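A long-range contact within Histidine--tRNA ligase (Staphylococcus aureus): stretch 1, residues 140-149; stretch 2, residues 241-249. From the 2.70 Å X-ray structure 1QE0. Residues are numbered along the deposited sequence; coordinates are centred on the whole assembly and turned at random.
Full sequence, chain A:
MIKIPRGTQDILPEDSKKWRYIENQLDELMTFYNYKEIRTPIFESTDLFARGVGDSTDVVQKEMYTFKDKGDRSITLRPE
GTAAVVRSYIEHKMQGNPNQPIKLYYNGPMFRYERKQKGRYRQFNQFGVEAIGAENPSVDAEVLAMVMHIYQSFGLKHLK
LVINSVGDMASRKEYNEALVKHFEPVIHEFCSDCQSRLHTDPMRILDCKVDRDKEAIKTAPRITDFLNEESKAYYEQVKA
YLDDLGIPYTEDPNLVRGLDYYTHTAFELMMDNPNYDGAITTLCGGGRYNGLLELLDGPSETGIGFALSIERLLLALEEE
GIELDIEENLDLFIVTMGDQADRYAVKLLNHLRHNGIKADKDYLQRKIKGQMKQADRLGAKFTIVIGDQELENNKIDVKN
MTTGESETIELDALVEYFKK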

# COMPACT_ATOMS: atom_id res chain seq x y z
N ASP A 140 7.00 21.85 -10.06
CA ASP A 140 7.63 21.95 -8.77
C ASP A 140 6.58 22.37 -7.77
O ASP A 140 6.37 21.70 -6.76
CB ASP A 140 8.71 23.02 -8.81
CG ASP A 140 9.96 22.55 -9.48
OD1 ASP A 140 11.04 22.81 -8.93
OD2 ASP A 140 9.88 21.92 -10.55
N ALA A 141 5.88 23.47 -8.07
CA ALA A 141 4.84 23.94 -7.18
C ALA A 141 3.84 22.81 -6.89
O ALA A 141 3.49 22.59 -5.73
CB ALA A 141 4.13 25.16 -7.75
N GLU A 142 3.46 22.05 -7.92
CA GLU A 142 2.51 20.95 -7.71
C GLU A 142 3.01 19.91 -6.71
O GLU A 142 2.21 19.42 -5.89
CB GLU A 142 2.17 20.23 -9.01
CG GLU A 142 1.28 19.02 -8.81
CD GLU A 142 1.16 18.19 -10.07
OE1 GLU A 142 1.98 17.26 -10.23
OE2 GLU A 142 0.25 18.47 -10.88
N VAL A 143 4.31 19.57 -6.79
CA VAL A 143 4.82 18.60 -5.85
C VAL A 143 5.00 19.18 -4.48
O VAL A 143 4.87 18.45 -3.50
CB VAL A 143 6.08 17.86 -6.29
CG1 VAL A 143 6.15 17.71 -7.80
CG2 VAL A 143 7.28 18.45 -5.68
N LEU A 144 5.23 20.50 -4.38
CA LEU A 144 5.41 21.14 -3.06
C LEU A 144 4.08 21.35 -2.37
O LEU A 144 3.98 21.20 -1.16
CB LEU A 144 6.12 22.48 -3.14
CG LEU A 144 7.58 22.40 -3.56
CD1 LEU A 144 8.05 23.81 -3.84
CD2 LEU A 144 8.42 21.73 -2.51
N ALA A 145 3.07 21.71 -3.13
CA ALA A 145 1.74 21.89 -2.60
C ALA A 145 1.26 20.51 -2.11
O ALA A 145 0.58 20.40 -1.07
CB ALA A 145 0.84 22.40 -3.69
N MET A 146 1.66 19.46 -2.83
CA MET A 146 1.30 18.08 -2.50
C MET A 146 1.95 17.61 -1.18
O MET A 146 1.25 17.12 -0.28
CB MET A 146 1.70 17.13 -3.64
CG MET A 146 1.40 15.65 -3.39
SD MET A 146 2.37 14.56 -4.46
CE MET A 146 1.51 14.71 -5.91
N VAL A 147 3.28 17.76 -1.07
CA VAL A 147 3.98 17.33 0.12
C VAL A 147 3.37 18.04 1.32
O VAL A 147 3.32 17.48 2.41
CB VAL A 147 5.52 17.52 0.01
CG1 VAL A 147 5.87 18.95 -0.22
CG2 VAL A 147 6.22 17.03 1.27
N MET A 148 2.79 19.22 1.10
CA MET A 148 2.16 19.96 2.17
C MET A 148 0.78 19.37 2.41
O MET A 148 0.35 19.15 3.55
CB MET A 148 2.01 21.41 1.78
CG MET A 148 2.08 22.33 2.95
SD MET A 148 3.74 22.38 3.56
CE MET A 148 3.72 23.98 4.27
N HIS A 149 0.09 19.08 1.32
CA HIS A 149 -1.24 18.53 1.38
C HIS A 149 -1.22 17.19 2.12
O HIS A 149 -2.01 16.97 3.03
CB HIS A 149 -1.79 18.38 -0.03
CG HIS A 149 -3.26 18.13 -0.12
ND1 HIS A 149 -3.93 17.90 -1.28
CD2 HIS A 149 -4.20 18.06 0.86
CE1 HIS A 149 -5.20 17.69 -1.05
NE2 HIS A 149 -5.40 17.78 0.24
N TYR A 241 4.68 30.91 -7.11
CA TYR A 241 3.59 29.95 -7.02
C TYR A 241 3.21 29.61 -5.60
O TYR A 241 2.03 29.54 -5.26
CB TYR A 241 3.96 28.69 -7.79
CG TYR A 241 3.75 28.86 -9.27
CD1 TYR A 241 2.58 29.43 -9.74
CD2 TYR A 241 4.69 28.41 -10.19
CE1 TYR A 241 2.33 29.52 -11.09
CE2 TYR A 241 4.44 28.50 -11.55
CZ TYR A 241 3.24 29.06 -11.98
OH TYR A 241 2.90 29.13 -13.31
N LEU A 242 4.23 29.39 -4.77
CA LEU A 242 4.00 29.09 -3.36
C LEU A 242 3.25 30.26 -2.76
O LEU A 242 2.28 30.07 -2.04
CB LEU A 242 5.32 28.87 -2.62
CG LEU A 242 5.77 27.40 -2.50
CD1 LEU A 242 4.95 26.50 -3.47
CD2 LEU A 242 7.32 27.31 -2.70
N ASP A 243 3.63 31.47 -3.11
CA ASP A 243 2.94 32.62 -2.57
C ASP A 243 1.51 32.61 -3.08
O ASP A 243 0.58 32.81 -2.31
CB ASP A 243 3.65 33.92 -2.95
CG ASP A 243 5.09 33.97 -2.41
OD1 ASP A 243 5.99 34.54 -3.09
OD2 ASP A 243 5.34 33.43 -1.31
N ASP A 244 1.33 32.33 -4.37
CA ASP A 244 -0.00 32.26 -5.00
C ASP A 244 -0.91 31.32 -4.21
O ASP A 244 -2.00 31.69 -3.80
CB ASP A 244 0.09 31.63 -6.38
CG ASP A 244 0.51 32.60 -7.46
OD1 ASP A 244 1.64 33.15 -7.39
OD2 ASP A 244 -0.27 32.74 -8.44
N LEU A 245 -0.47 30.06 -4.12
CA LEU A 245 -1.20 29.01 -3.43
C LEU A 245 -1.27 29.26 -1.92
O LEU A 245 -1.89 28.49 -1.19
CB LEU A 245 -0.55 27.65 -3.68
CG LEU A 245 -0.13 27.29 -5.09
CD1 LEU A 245 0.84 26.14 -5.09
CD2 LEU A 245 -1.34 26.95 -5.89
N GLY A 246 -0.53 30.26 -1.45
CA GLY A 246 -0.55 30.56 -0.03
C GLY A 246 0.14 29.53 0.82
O GLY A 246 -0.31 29.20 1.92
N ILE A 247 1.25 29.02 0.32
CA ILE A 247 2.03 28.03 1.03
C ILE A 247 3.22 28.77 1.63
O ILE A 247 3.89 29.55 0.97
CB ILE A 247 2.45 26.91 0.08
CG1 ILE A 247 1.18 26.22 -0.42
CG2 ILE A 247 3.41 25.96 0.77
CD1 ILE A 247 1.35 25.29 -1.60
N PRO A 248 3.38 28.68 2.95
CA PRO A 248 4.49 29.36 3.60
C PRO A 248 5.74 28.50 3.45
O PRO A 248 5.63 27.27 3.44
CB PRO A 248 4.03 29.43 5.05
CG PRO A 248 2.54 29.24 4.99
CD PRO A 248 2.44 28.17 3.95
N TYR A 249 6.91 29.15 3.37
CA TYR A 249 8.17 28.47 3.20
C TYR A 249 9.33 29.26 3.77
O TYR A 249 9.31 30.49 3.83
CB TYR A 249 8.43 28.26 1.73
CG TYR A 249 8.62 29.55 1.01
CD1 TYR A 249 9.87 30.15 0.96
CD2 TYR A 249 7.56 30.18 0.38
CE1 TYR A 249 10.06 31.35 0.31
CE2 TYR A 249 7.74 31.39 -0.29
CZ TYR A 249 9.00 31.97 -0.32
OH TYR A 249 9.21 33.17 -0.98

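No hydrogen bond crosses between the two stretches; the contact is apolar packing that buries 342 Å², both sides summed. Helix 140-149 and helix 241-245 cross at -48° with their axes 10.1 Å apart at closest approach. Larger side chains of the second stretch pack on A141 and A145, while L144 and M148 reach out from the first.

A141 and A145, one turn apart, provide the low ground. At A141 the backbones come close: A141 CA and Y241 CA are 6.1 Å apart, and A141 CB meets Y241 CB at 3.5 Å. Both CA-to-CB bonds point toward the opposing stretch, so a short side chain suits this place. The CD1 methyl of L245 bridges the two alanines, 4.3 Å from A141 CB and 4.0 Å from A145 CB.

I247 fits closely against A145. With chi1 m and chi2 t its side chain is extended, and I247 CD1 settles 3.6 Å from both A145 CA and A145 CB. Contact with the CA itself shows that the methyl reaches the helix backbone, which the small alanine leaves accessible. Its other branch also packs: I247 CG2 is 4.0 Å from M148 CE, and M148 CE lies 4.4 Å from P248 CD. The long, flexible methionine thus extends the apolar surface past the end of the second helix; M148 CE also comes within 3.9 Å of P248 O. Earlier in both helices, L144 CD1 meets L242 CD2 at 3.8 Å; L242 starts sideways, but its end comes nearer.

The chain turn places I247. G246, at phi/psi 71/39, leaves the helix in a Schellman motif, closed by I247 N to L242 O (2.8 Å) and G246 N to D243 O (2.9 Å). Positive phi favours glycine here, and beyond it the CA-to-CB bond of I247 points toward the first stretch.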